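Long-range contacts in alanine racemase (Oenococcus oeni PSU-1, PDB 3HUR), which belongs to the alanine racemase family, pairing an N-terminal TIM-type barrel domain with a C-terminal domain built largely of beta strands: residues Ile346-Val351 with Gln363-Pro368; Asp17-Asn22 with Gln227-Val232; Pro117-Thr122 with Asn154-Leu159; Val104-Ser109 with Thr134-Asp139; Asp62-Ser67 with Ala78-Pro83. One frame throughout, in Å; residues are numbered along the deposited sequence.

Interaction 1 (Ile346-Val351 with Gln363-Pro368); sequences ITVEEV and QTTLAP
V348 carries CG1 between its backbone N and carbonyl carbon (chi1 57°), while T365 holds CG2 beside its own backbone N. The two methyls meet with V348 CG1 3.6 Å from T365 CG2, the side chains crossing at about a right angle. V348 and Q363 form an antiparallel hydrogen-bonded pair: V348 N donates to Q363 O at 2.9 Å, and Q363 N answers to V348 O at 3.0 Å. A water also donates to V348 O and accepts from Q363 NE2. T347 and T364 follow as a non-hydrogen-bonded pair with diverging side chains. Beyond them T365 N bonds to I346 O at 2.8 Å, from above the carbonyl plane. T364 OG1 accepts from L366 N at 3.1 Å, an ST turn just past the strand; L366 CB lies 4.0 Å from I346 CB. The contact lies at the open end of the hairpin of strands 347-353 and 357-364, where I346 and L366 pack on F251 of strand 251-263.

Interaction 2 (Asp17-Asn22 with Gln227-Val232); sequences DAAAHN and QLISGV. With SO4 (sulfate ion), chain B.
N22, I229 and A19 carry the contact between helix 16-30 and the short 3-10 turn 227-230, two elements of the TIM-type barrel domain; the turn follows strand 222-223, the last of the parallel sheet. N22 has CG anti to its carbonyl carbon (chi1 -69°), and its amide meets the turn through ND2. This nitrogen, N22 ND2, donates to I229 O at 2.9 Å, with an N-H...O angle of 160°. The acceptor lies in the amide plane of N22, whereas seen from the carbonyl the donor stands well above the plane. At the other branch of the amide, N22 OD1 accepts from E248 N. Bonds to both ends fix the rotation of this buried group and make the side chain a bridge from the helix to two points of the connection between strands 222-223 and 251-263.

One helical turn earlier, A19 CB meets I229 CG2 at 4.2 Å, a plain methyl contact, and F55 of helix 48-57 packs against both residues. L228 contributes about as much buried surface as A19. The turn is closed by G231 N, which bonds to L228 O at 3.1 Å; G231 adopts a positive phi, a conformation readily open to glycine. At the start of the turn, Q227 N points to a sulfate ion also bound by S206 OG, and donates to its O1 over 3.3 Å at an angle of 170°.

Interaction 3 (Pro117-Thr122 with Asn154-Leu159); sequences PDFEGT and NPQLDL
F119 opens the contact of loop 117-122 with the type I beta turn N154-L157, which leads from the end of a helix into strand 157-163 of the barrel domain. F119 CG lies between the backbone N and carbonyl carbon (chi1 57°), and the ring and the Q156 amide are turned 57° apart. The ring sends CZ to within 3.9 Å of L157 CD2, which lies at the ring edge, near its plane; CE1 is 3.9 Å from Q156 CB. F119 O accepts from Q156 NE2 at 2.6 Å, the donor tilted from the carbonyl plane. G121 turns with positive phi, and G121 O accepts from the same NE2 at 2.8 Å, the donor in the carbonyl plane on a lone pair. Two carbonyls thus grip one amide nitrogen, which probably sets the rotation of the group. T122 leads into strand 123-128, its CA making a C-H...O contact with Q156 O. The backbone of Q156 takes part in an Asx turn: N154 OD1 accepts from Q156 N at 2.7 Å.

Interaction 4 (Val104-Ser109 with Thr134-Asp139); sequences VITIPS and TRIGFD
P108 O accepts from G137 N at 2.9 Å, the hydrogen bond that joins the chain just after strand 103-107 to loop 134-139. It is bent, with an N-H...O angle of 130°, and the donor is tilted from the carbonyl plane. G137 itself has a positive phi. Just ahead, T134 OG1 accepts from I136 N at 2.9 Å in a nearly straight bond (174°), an ST turn just before the contact.

Apolar contacts lie around the bond between the segments. F138 has CG anti to its carbonyl carbon (chi1 -64°), and its ring reaches back to I107, whose CG2 sits in the ring plane at the edge, 3.8 Å from F138 CE2. The same ring comes obliquely to the backbone of S109, with F138 CZ 3.7 Å from S109 C. From the strand, T106 turns its methyl to I136, CG2 to CG2 at 4.1 Å, while T106 OG1 is hydrogen-bonded to Y163 OH.

W90 packs on P108 and I136, and I144 and A147 of helix 141-153 pack on F138. S109 OG caps W112 N at the start of helix 110-114. With a single bent hydrogen bond between the segments, beside the F138 ring on I107 and the S109 backbone and the T106-I136 methyl approach, cohesion here probably rests more on apolar packing than on polar pairing.

Interaction 5 (Asp62-Ser67 with Ala78-Pro83); sequences DALIVS and ADLTLP
The ring of P83 meets the strand start through CG and CD: CD lies 3.4 Å from D62 O, and CG lies 4.2 Å from A63 CB. D62 CB points away from the other segment; its OD2 is held by a salt bridge to R27 and a hydrogen bond from V35 N. Between the backbones runs one hydrogen bond, from L64 N to P83 O at 3.0 Å, with the donor nearly along the C=O axis. The remaining contacts are between leucines. In L64, CG anti to the carbonyl carbon (chi1 -55°) and an extended chi2 of 170° bring CD1 to 4.0 Å from L80 CD2, their side chains crossing at about a right angle, while L64 CG is 4.3 Å from L82 CD1. A Schellman motif with D79 at positive phi ends helix 69-77 just before L80 and turns the chain back to the sheet. Strand 63-66, this helix and the neighbouring parallel strand 84-86 thus form a beta-alpha-beta crossover, the repeating element of a TIM-type barrel.

In the fold
From the N terminus, interaction 2 opens first, on helix 16-30, and closes some two hundred residues later, beyond the last barrel strand, so it spans most of the barrel. Three contacts fall within that span. Interaction 5 closes a short loop around helix 69-77. Interactions 4 and 3 then cross: 104-109 and 117-122 open in turn, 134-139 closes the first and 154-159 the second, interlocking successive beta-alpha units. All three reach the same parallel sheet. Interaction 1 comes later in series, in the C-terminal domain, yet it touches interaction 2 where I346 CD1 packs 3.8 Å from S230 CB, joining the hairpin to the barrel.

Interaction 1 (Ile346-Val351 with Gln363-Pro368)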
# COMPACT_ATOMS: atom_id res chain seq x y z
N ILE A 346 -13.62 -13.71 0.62
CA ILE A 346 -12.28 -14.13 0.94
C ILE A 346 -11.49 -14.43 -0.31
O ILE A 346 -10.33 -14.79 -0.22
CB ILE A 346 -12.24 -15.26 1.94
CG1 ILE A 346 -12.98 -16.49 1.41
CG2 ILE A 346 -12.82 -14.80 3.23
CD1 ILE A 346 -12.87 -17.70 2.29
N THR A 347 -12.10 -14.21 -1.48
CA THR A 347 -11.42 -14.37 -2.77
C THR A 347 -11.77 -13.25 -3.70
O THR A 347 -12.80 -12.64 -3.55
CB THR A 347 -11.81 -15.67 -3.49
OG1 THR A 347 -13.21 -15.86 -3.34
CG2 THR A 347 -11.13 -16.88 -2.90
N VAL A 348 -10.89 -13.01 -4.67
CA VAL A 348 -11.11 -12.08 -5.74
C VAL A 348 -10.85 -12.86 -7.03
O VAL A 348 -9.95 -13.67 -7.09
CB VAL A 348 -10.17 -10.81 -5.66
CG1 VAL A 348 -8.67 -11.20 -5.63
CG2 VAL A 348 -10.40 -9.81 -6.84
N GLU A 349 -11.65 -12.59 -8.06
CA GLU A 349 -11.51 -13.17 -9.38
C GLU A 349 -11.22 -12.13 -10.46
O GLU A 349 -11.80 -11.08 -10.48
CB GLU A 349 -12.83 -13.85 -9.74
CG GLU A 349 -12.83 -14.58 -11.09
CD GLU A 349 -13.83 -15.71 -11.10
OE1 GLU A 349 -14.75 -15.68 -10.24
OE2 GLU A 349 -13.67 -16.65 -11.90
N GLU A 350 -10.36 -12.49 -11.41
CA GLU A 350 -9.90 -11.61 -12.48
C GLU A 350 -10.03 -12.45 -13.75
O GLU A 350 -9.49 -13.54 -13.80
CB GLU A 350 -8.43 -11.26 -12.16
CG GLU A 350 -7.58 -10.40 -13.17
CD GLU A 350 -6.20 -9.89 -12.53
OE1 GLU A 350 -5.47 -10.69 -11.87
OE2 GLU A 350 -5.84 -8.68 -12.67
N VAL A 351 -10.79 -12.00 -14.75
CA VAL A 351 -10.84 -12.67 -16.06
C VAL A 351 -10.36 -11.76 -17.23
O VAL A 351 -10.51 -10.57 -17.21
CB VAL A 351 -12.25 -13.24 -16.39
CG1 VAL A 351 -12.97 -13.75 -15.11
CG2 VAL A 351 -13.06 -12.20 -17.03
N GLN A 363 -7.98 -15.81 -6.51
CA GLN A 363 -6.94 -15.67 -5.51
C GLN A 363 -7.51 -15.31 -4.15
O GLN A 363 -8.51 -14.62 -4.09
CB GLN A 363 -5.97 -14.58 -5.91
CG GLN A 363 -4.95 -15.01 -6.89
CD GLN A 363 -3.97 -13.90 -7.22
OE1 GLN A 363 -2.76 -14.05 -7.04
NE2 GLN A 363 -4.48 -12.79 -7.70
N THR A 364 -6.86 -15.78 -3.08
CA THR A 364 -7.29 -15.44 -1.72
C THR A 364 -7.02 -13.98 -1.42
O THR A 364 -6.13 -13.35 -2.02
CB THR A 364 -6.59 -16.28 -0.62
OG1 THR A 364 -7.24 -16.02 0.63
CG2 THR A 364 -5.15 -15.92 -0.50
N THR A 365 -7.86 -13.43 -0.57
CA THR A 365 -7.72 -12.08 -0.05
C THR A 365 -7.79 -12.16 1.48
O THR A 365 -8.00 -11.13 2.12
CB THR A 365 -8.89 -11.13 -0.54
OG1 THR A 365 -10.13 -11.65 -0.04
CG2 THR A 365 -8.94 -11.03 -2.05
N LEU A 366 -7.69 -13.36 2.06
CA LEU A 366 -7.71 -13.54 3.50
C LEU A 366 -6.32 -13.99 4.00
O LEU A 366 -5.99 -15.17 3.93
CB LEU A 366 -8.80 -14.53 3.90
CG LEU A 366 -8.97 -14.73 5.41
CD1 LEU A 366 -9.51 -13.47 6.07
CD2 LEU A 366 -9.84 -15.93 5.80
N ALA A 367 -5.51 -13.03 4.48
CA ALA A 367 -4.30 -13.30 5.29
C ALA A 367 -3.48 -14.38 4.67
O ALA A 367 -3.23 -15.40 5.27
CB ALA A 367 -4.66 -13.68 6.70
N PRO A 368 -3.05 -14.14 3.45
CA PRO A 368 -2.38 -15.15 2.66
C PRO A 368 -1.07 -15.67 3.24
O PRO A 368 -0.63 -16.78 2.85
CB PRO A 368 -2.13 -14.47 1.32
CG PRO A 368 -2.20 -13.03 1.57
CD PRO A 368 -2.97 -12.78 2.87
O HOH W 1 -7.30 -12.82 -8.82
O HOH W 2 -3.15 -10.67 -9.28

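Interaction 2 (Asp17-Asn22 with Gln227-Val232)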
# COMPACT_ATOMS: atom_id res chain seq x y z
N ASP A 17 -16.33 -29.12 10.05
CA ASP A 17 -17.70 -29.55 10.35
C ASP A 17 -18.68 -28.55 9.75
O ASP A 17 -19.70 -28.93 9.18
CB ASP A 17 -18.01 -29.61 11.85
CG ASP A 17 -17.37 -30.80 12.57
OD1 ASP A 17 -17.45 -31.96 12.10
OD2 ASP A 17 -16.81 -30.57 13.66
N ALA A 18 -18.38 -27.27 9.93
CA ALA A 18 -19.23 -26.21 9.45
C ALA A 18 -19.23 -26.19 7.94
O ALA A 18 -20.27 -25.96 7.33
CB ALA A 18 -18.80 -24.85 10.04
N ALA A 19 -18.10 -26.49 7.31
CA ALA A 19 -18.13 -26.58 5.85
C ALA A 19 -19.07 -27.71 5.38
O ALA A 19 -19.77 -27.58 4.37
CB ALA A 19 -16.69 -26.77 5.25
N ALA A 20 -19.07 -28.82 6.11
CA ALA A 20 -19.86 -29.98 5.75
C ALA A 20 -21.31 -29.59 5.87
O ALA A 20 -22.11 -29.76 4.95
CB ALA A 20 -19.57 -31.15 6.64
N HIS A 21 -21.60 -29.01 7.02
CA HIS A 21 -22.89 -28.52 7.35
C HIS A 21 -23.43 -27.60 6.27
O HIS A 21 -24.60 -27.69 5.91
CB HIS A 21 -22.78 -27.81 8.70
CG HIS A 21 -24.04 -27.15 9.14
ND1 HIS A 21 -24.99 -27.80 9.90
CD2 HIS A 21 -24.48 -25.88 8.98
CE1 HIS A 21 -25.98 -26.97 10.16
NE2 HIS A 21 -25.70 -25.79 9.62
N ASN A 22 -22.60 -26.72 5.74
CA ASN A 22 -23.05 -25.84 4.65
C ASN A 22 -23.46 -26.63 3.41
O ASN A 22 -24.42 -26.26 2.75
CB ASN A 22 -21.99 -24.79 4.28
CG ASN A 22 -21.78 -23.76 5.34
OD1 ASN A 22 -22.58 -23.59 6.25
ND2 ASN A 22 -20.70 -23.04 5.22
N GLN A 227 -18.24 -20.75 -3.84
CA GLN A 227 -17.90 -19.75 -2.86
C GLN A 227 -18.72 -19.81 -1.61
O GLN A 227 -18.26 -19.33 -0.55
CB GLN A 227 -18.14 -18.37 -3.36
CG GLN A 227 -17.27 -17.89 -4.40
CD GLN A 227 -17.38 -16.38 -4.51
OE1 GLN A 227 -17.62 -15.85 -5.60
NE2 GLN A 227 -17.18 -15.67 -3.39
N LEU A 228 -19.93 -20.32 -1.70
CA LEU A 228 -20.80 -20.31 -0.55
C LEU A 228 -20.36 -21.34 0.48
O LEU A 228 -20.90 -21.37 1.61
CB LEU A 228 -22.26 -20.60 -0.94
CG LEU A 228 -22.69 -22.05 -1.27
CD1 LEU A 228 -22.80 -22.94 -0.06
CD2 LEU A 228 -24.06 -21.98 -1.96
N ILE A 229 -19.45 -22.23 0.09
CA ILE A 229 -18.99 -23.24 1.03
C ILE A 229 -18.37 -22.60 2.27
O ILE A 229 -18.51 -23.10 3.36
CB ILE A 229 -17.95 -24.14 0.41
CG1 ILE A 229 -18.62 -25.06 -0.65
CG2 ILE A 229 -17.31 -24.92 1.49
CD1 ILE A 229 -17.64 -25.88 -1.57
N SER A 230 -17.69 -21.47 2.08
CA SER A 230 -16.99 -20.82 3.17
C SER A 230 -17.92 -20.07 4.08
O SER A 230 -17.51 -19.65 5.18
CB SER A 230 -15.97 -19.86 2.62
OG SER A 230 -16.56 -18.67 2.12
N GLY A 231 -19.16 -19.88 3.65
CA GLY A 231 -20.16 -19.20 4.47
C GLY A 231 -20.25 -17.70 4.23
O GLY A 231 -20.97 -16.97 4.94
N VAL A 232 -19.51 -17.21 3.26
CA VAL A 232 -19.61 -15.79 2.96
C VAL A 232 -20.85 -15.51 2.10
O VAL A 232 -21.43 -16.42 1.51
CB VAL A 232 -18.39 -15.26 2.15
CG1 VAL A 232 -17.10 -15.50 2.91
CG2 VAL A 232 -18.36 -15.83 0.74
S SO4 B . -19.77 -20.27 -7.58
O1 SO4 B . -18.83 -19.51 -6.81
O2 SO4 B . -20.60 -19.45 -8.43
O3 SO4 B . -19.05 -21.09 -8.51
O4 SO4 B . -20.57 -20.94 -6.57

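Interaction 3 (Pro117-Thr122 with Asn154-Leu159)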
# COMPACT_ATOMS: atom_id res chain seq x y z
N PRO A 117 -9.40 -38.35 -30.77
CA PRO A 117 -8.69 -39.52 -31.26
C PRO A 117 -9.16 -40.80 -30.59
O PRO A 117 -10.05 -40.78 -29.74
CB PRO A 117 -7.21 -39.23 -30.91
CG PRO A 117 -7.26 -38.26 -29.85
CD PRO A 117 -8.48 -37.42 -30.09
N ASP A 118 -8.54 -41.91 -30.97
CA ASP A 118 -8.88 -43.18 -30.37
C ASP A 118 -8.21 -43.31 -29.00
O ASP A 118 -7.11 -42.82 -28.80
CB ASP A 118 -8.48 -44.33 -31.32
CG ASP A 118 -9.56 -44.62 -32.39
OD1 ASP A 118 -10.75 -44.59 -32.02
OD2 ASP A 118 -9.21 -44.88 -33.59
N PHE A 119 -8.89 -43.97 -28.07
CA PHE A 119 -8.34 -44.21 -26.72
C PHE A 119 -8.97 -45.41 -26.03
O PHE A 119 -10.07 -45.83 -26.39
CB PHE A 119 -8.53 -42.98 -25.82
CG PHE A 119 -9.96 -42.54 -25.67
CD1 PHE A 119 -10.77 -43.07 -24.69
CD2 PHE A 119 -10.50 -41.57 -26.50
CE1 PHE A 119 -12.09 -42.65 -24.55
CE2 PHE A 119 -11.83 -41.15 -26.36
CZ PHE A 119 -12.61 -41.68 -25.38
N GLU A 120 -8.29 -45.93 -25.01
CA GLU A 120 -8.83 -47.00 -24.16
C GLU A 120 -9.57 -46.50 -22.91
O GLU A 120 -9.24 -45.45 -22.36
CB GLU A 120 -7.70 -47.96 -23.74
CG GLU A 120 -6.74 -48.28 -24.88
CD GLU A 120 -6.06 -49.63 -24.76
OE1 GLU A 120 -5.32 -49.82 -23.79
OE2 GLU A 120 -6.28 -50.51 -25.64
N GLY A 121 -10.56 -47.26 -22.45
CA GLY A 121 -11.24 -46.99 -21.20
C GLY A 121 -12.41 -46.04 -21.36
O GLY A 121 -12.79 -45.70 -22.48
N THR A 122 -12.97 -45.61 -20.25
CA THR A 122 -14.10 -44.71 -20.29
C THR A 122 -13.64 -43.26 -19.94
O THR A 122 -13.02 -43.03 -18.91
CB THR A 122 -15.30 -45.21 -19.42
OG1 THR A 122 -15.62 -44.24 -18.43
CG2 THR A 122 -15.01 -46.58 -18.75
N ASN A 154 -20.71 -43.52 -29.16
CA ASN A 154 -19.47 -43.97 -28.52
C ASN A 154 -19.67 -44.33 -27.04
O ASN A 154 -19.90 -43.48 -26.18
CB ASN A 154 -18.35 -42.95 -28.69
CG ASN A 154 -17.00 -43.50 -28.22
OD1 ASN A 154 -16.93 -44.41 -27.37
ND2 ASN A 154 -15.91 -42.95 -28.78
N PRO A 155 -19.57 -45.62 -26.73
CA PRO A 155 -19.84 -46.09 -25.37
C PRO A 155 -18.63 -45.90 -24.43
O PRO A 155 -18.75 -46.06 -23.22
CB PRO A 155 -20.12 -47.57 -25.59
CG PRO A 155 -19.13 -47.93 -26.71
CD PRO A 155 -19.08 -46.71 -27.61
N GLN A 156 -17.47 -45.59 -24.99
CA GLN A 156 -16.34 -45.15 -24.17
C GLN A 156 -16.54 -43.70 -23.61
O GLN A 156 -15.85 -43.32 -22.68
CB GLN A 156 -15.01 -45.26 -24.95
CG GLN A 156 -14.49 -46.69 -25.05
CD GLN A 156 -13.15 -46.80 -25.74
OE1 GLN A 156 -13.07 -47.08 -26.95
NE2 GLN A 156 -12.07 -46.59 -24.99
N LEU A 157 -17.44 -42.90 -24.19
CA LEU A 157 -17.79 -41.58 -23.63
C LEU A 157 -18.91 -41.72 -22.62
O LEU A 157 -19.93 -42.30 -22.91
CB LEU A 157 -18.20 -40.58 -24.71
CG LEU A 157 -17.06 -40.24 -25.68
CD1 LEU A 157 -17.59 -39.34 -26.81
CD2 LEU A 157 -15.88 -39.58 -24.91
N ASP A 158 -18.72 -41.18 -21.44
CA ASP A 158 -19.73 -41.26 -20.43
C ASP A 158 -20.12 -39.84 -20.10
O ASP A 158 -19.33 -39.10 -19.57
CB ASP A 158 -19.16 -41.98 -19.23
CG ASP A 158 -20.08 -41.97 -18.08
OD1 ASP A 158 -21.19 -41.45 -18.24
OD2 ASP A 158 -19.68 -42.47 -17.01
N LEU A 159 -21.34 -39.46 -20.44
CA LEU A 159 -21.82 -38.12 -20.21
C LEU A 159 -22.11 -37.94 -18.72
O LEU A 159 -22.97 -38.59 -18.17
CB LEU A 159 -23.07 -37.90 -21.02
CG LEU A 159 -23.61 -36.49 -21.07
CD1 LEU A 159 -22.55 -35.51 -21.52
CD2 LEU A 159 -24.82 -36.48 -22.02

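Interaction 4 (Val104-Ser109 with Thr134-Asp139)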
# COMPACT_ATOMS: atom_id res chain seq x y z
N VAL A 104 -13.37 -36.06 -14.81
CA VAL A 104 -14.32 -35.57 -15.77
C VAL A 104 -13.76 -34.36 -16.46
O VAL A 104 -13.19 -33.51 -15.81
CB VAL A 104 -15.63 -35.15 -15.09
CG1 VAL A 104 -16.60 -34.52 -16.11
CG2 VAL A 104 -16.26 -36.31 -14.36
N ILE A 105 -13.96 -34.22 -17.76
CA ILE A 105 -13.55 -33.02 -18.49
C ILE A 105 -14.73 -32.41 -19.25
O ILE A 105 -15.76 -33.05 -19.45
CB ILE A 105 -12.35 -33.28 -19.43
CG1 ILE A 105 -12.73 -34.16 -20.63
CG2 ILE A 105 -11.17 -33.92 -18.65
CD1 ILE A 105 -11.58 -34.32 -21.60
N THR A 106 -14.59 -31.13 -19.59
CA THR A 106 -15.61 -30.37 -20.30
C THR A 106 -15.42 -30.56 -21.81
O THR A 106 -14.30 -30.63 -22.30
CB THR A 106 -15.58 -28.87 -19.94
OG1 THR A 106 -16.40 -28.61 -18.80
CG2 THR A 106 -16.11 -28.04 -21.06
N ILE A 107 -16.54 -30.69 -22.53
CA ILE A 107 -16.50 -30.71 -23.96
C ILE A 107 -16.63 -29.26 -24.39
O ILE A 107 -17.63 -28.60 -24.08
CB ILE A 107 -17.64 -31.50 -24.59
CG1 ILE A 107 -17.66 -32.93 -24.08
CG2 ILE A 107 -17.44 -31.49 -26.10
CD1 ILE A 107 -18.71 -33.82 -24.73
N PRO A 108 -15.62 -28.75 -25.10
CA PRO A 108 -15.59 -27.34 -25.35
C PRO A 108 -16.25 -26.90 -26.64
O PRO A 108 -16.62 -25.73 -26.76
CB PRO A 108 -14.08 -27.06 -25.44
CG PRO A 108 -13.57 -28.26 -26.07
CD PRO A 108 -14.34 -29.38 -25.43
N SER A 109 -16.36 -27.82 -27.61
CA SER A 109 -16.80 -27.51 -28.98
C SER A 109 -17.13 -28.79 -29.76
O SER A 109 -16.53 -29.83 -29.49
CB SER A 109 -15.71 -26.73 -29.74
OG SER A 109 -14.82 -27.63 -30.40
N THR A 134 -20.13 -16.46 -22.01
CA THR A 134 -18.96 -17.31 -21.99
C THR A 134 -18.65 -17.74 -23.38
O THR A 134 -19.48 -17.55 -24.27
CB THR A 134 -19.18 -18.55 -21.11
OG1 THR A 134 -18.36 -19.62 -21.56
CG2 THR A 134 -20.63 -18.99 -21.14
N ARG A 135 -17.45 -18.29 -23.59
CA ARG A 135 -17.05 -18.76 -24.92
C ARG A 135 -16.84 -20.27 -24.95
O ARG A 135 -16.45 -20.83 -25.97
CB ARG A 135 -15.80 -18.03 -25.37
CG ARG A 135 -15.94 -16.52 -25.30
CD ARG A 135 -14.60 -15.81 -25.34
NE ARG A 135 -13.82 -16.19 -26.52
CZ ARG A 135 -12.56 -15.84 -26.73
NH1 ARG A 135 -11.91 -15.08 -25.85
NH2 ARG A 135 -11.93 -16.26 -27.82
N ILE A 136 -17.12 -20.93 -23.83
CA ILE A 136 -16.88 -22.35 -23.70
C ILE A 136 -18.18 -23.09 -24.04
O ILE A 136 -19.27 -22.76 -23.53
CB ILE A 136 -16.44 -22.74 -22.26
CG1 ILE A 136 -15.42 -21.73 -21.66
CG2 ILE A 136 -15.85 -24.14 -22.27
CD1 ILE A 136 -14.99 -22.04 -20.12
N GLY A 137 -18.07 -24.09 -24.92
CA GLY A 137 -19.21 -24.97 -25.20
C GLY A 137 -20.20 -24.52 -26.27
O GLY A 137 -19.88 -23.71 -27.14
N PHE A 138 -21.42 -25.04 -26.17
CA PHE A 138 -22.34 -25.10 -27.29
C PHE A 138 -23.47 -24.10 -27.21
O PHE A 138 -24.20 -24.09 -26.23
CB PHE A 138 -22.98 -26.48 -27.30
CG PHE A 138 -22.00 -27.60 -27.54
CD1 PHE A 138 -21.95 -28.23 -28.77
CD2 PHE A 138 -21.16 -28.03 -26.52
CE1 PHE A 138 -21.05 -29.28 -28.99
CE2 PHE A 138 -20.27 -29.06 -26.72
CZ PHE A 138 -20.21 -29.69 -27.96
N ASP A 139 -23.63 -23.27 -28.25
CA ASP A 139 -24.71 -22.26 -28.30
C ASP A 139 -25.74 -22.44 -29.45
O ASP A 139 -26.58 -21.56 -29.70
CB ASP A 139 -24.12 -20.83 -28.37
CG ASP A 139 -23.33 -20.57 -29.64
OD1 ASP A 139 -23.21 -21.47 -30.50
OD2 ASP A 139 -22.81 -19.44 -29.78

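Interaction 5 (Asp62-Ser67 with Ala78-Pro83)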
# COMPACT_ATOMS: atom_id res chain seq x y z
N ASP A 62 -20.86 -35.43 -3.77
CA ASP A 62 -20.78 -36.60 -4.65
C ASP A 62 -19.72 -36.45 -5.75
O ASP A 62 -19.38 -37.42 -6.45
CB ASP A 62 -22.14 -36.84 -5.31
CG ASP A 62 -23.29 -36.75 -4.30
OD1 ASP A 62 -23.44 -37.70 -3.48
OD2 ASP A 62 -23.97 -35.72 -4.29
N ALA A 63 -19.27 -35.22 -5.97
CA ALA A 63 -18.07 -34.99 -6.78
C ALA A 63 -17.36 -33.69 -6.34
O ALA A 63 -17.85 -32.92 -5.51
CB ALA A 63 -18.41 -34.94 -8.20
N LEU A 64 -16.22 -33.47 -6.93
CA LEU A 64 -15.43 -32.30 -6.63
C LEU A 64 -15.10 -31.66 -7.95
O LEU A 64 -14.75 -32.36 -8.88
CB LEU A 64 -14.12 -32.70 -5.93
CG LEU A 64 -14.27 -33.53 -4.67
CD1 LEU A 64 -12.89 -34.07 -4.22
CD2 LEU A 64 -14.95 -32.73 -3.61
N ILE A 65 -15.20 -30.33 -8.02
CA ILE A 65 -14.79 -29.58 -9.23
C ILE A 65 -13.62 -28.64 -8.87
O ILE A 65 -13.64 -27.96 -7.83
CB ILE A 65 -15.97 -28.71 -9.78
CG1 ILE A 65 -17.25 -29.55 -9.92
CG2 ILE A 65 -15.60 -28.10 -11.09
CD1 ILE A 65 -18.58 -28.79 -10.43
N VAL A 66 -12.59 -28.63 -9.71
CA VAL A 66 -11.40 -27.84 -9.52
C VAL A 66 -11.00 -27.21 -10.86
O VAL A 66 -11.61 -27.56 -11.90
CB VAL A 66 -10.22 -28.67 -8.91
CG1 VAL A 66 -10.62 -29.32 -7.55
CG2 VAL A 66 -9.74 -29.65 -9.85
N SER A 67 -10.01 -26.29 -10.83
CA SER A 67 -9.66 -25.42 -11.99
C SER A 67 -8.44 -25.84 -12.78
O SER A 67 -8.14 -25.29 -13.81
CB SER A 67 -9.39 -23.99 -11.50
OG SER A 67 -10.32 -23.63 -10.45
N ALA A 78 -3.85 -37.58 -2.50
CA ALA A 78 -4.28 -37.49 -1.08
C ALA A 78 -5.37 -38.47 -0.73
O ALA A 78 -5.96 -38.36 0.35
CB ALA A 78 -4.70 -36.10 -0.75
N ASP A 79 -5.64 -39.40 -1.65
CA ASP A 79 -6.59 -40.54 -1.48
C ASP A 79 -8.04 -40.12 -1.54
O ASP A 79 -8.92 -40.80 -1.00
CB ASP A 79 -6.32 -41.35 -0.21
CG ASP A 79 -4.97 -42.07 -0.23
OD1 ASP A 79 -4.53 -42.55 -1.32
OD2 ASP A 79 -4.34 -42.15 0.85
N LEU A 80 -8.32 -39.02 -2.22
CA LEU A 80 -9.70 -38.72 -2.55
C LEU A 80 -10.15 -39.60 -3.70
O LEU A 80 -9.42 -39.74 -4.71
CB LEU A 80 -9.83 -37.24 -2.89
CG LEU A 80 -9.81 -36.55 -1.53
CD1 LEU A 80 -8.65 -35.57 -1.42
CD2 LEU A 80 -11.18 -35.98 -1.21
N THR A 81 -11.32 -40.22 -3.54
CA THR A 81 -11.80 -41.21 -4.51
C THR A 81 -13.03 -40.76 -5.26
O THR A 81 -13.37 -41.37 -6.28
CB THR A 81 -12.12 -42.55 -3.83
OG1 THR A 81 -12.99 -42.33 -2.71
CG2 THR A 81 -10.83 -43.22 -3.35
N LEU A 82 -13.70 -39.72 -4.77
CA LEU A 82 -14.84 -39.17 -5.48
C LEU A 82 -14.44 -38.78 -6.86
O LEU A 82 -13.25 -38.56 -7.15
CB LEU A 82 -15.39 -37.94 -4.80
CG LEU A 82 -15.96 -38.17 -3.41
CD1 LEU A 82 -16.34 -36.85 -2.81
CD2 LEU A 82 -17.13 -39.09 -3.46
N PRO A 83 -15.41 -38.76 -7.78
CA PRO A 83 -15.03 -38.25 -9.12
C PRO A 83 -14.68 -36.75 -9.07
O PRO A 83 -15.23 -36.01 -8.28
CB PRO A 83 -16.26 -38.51 -9.99
CG PRO A 83 -17.40 -38.89 -9.00
CD PRO A 83 -16.80 -39.23 -7.68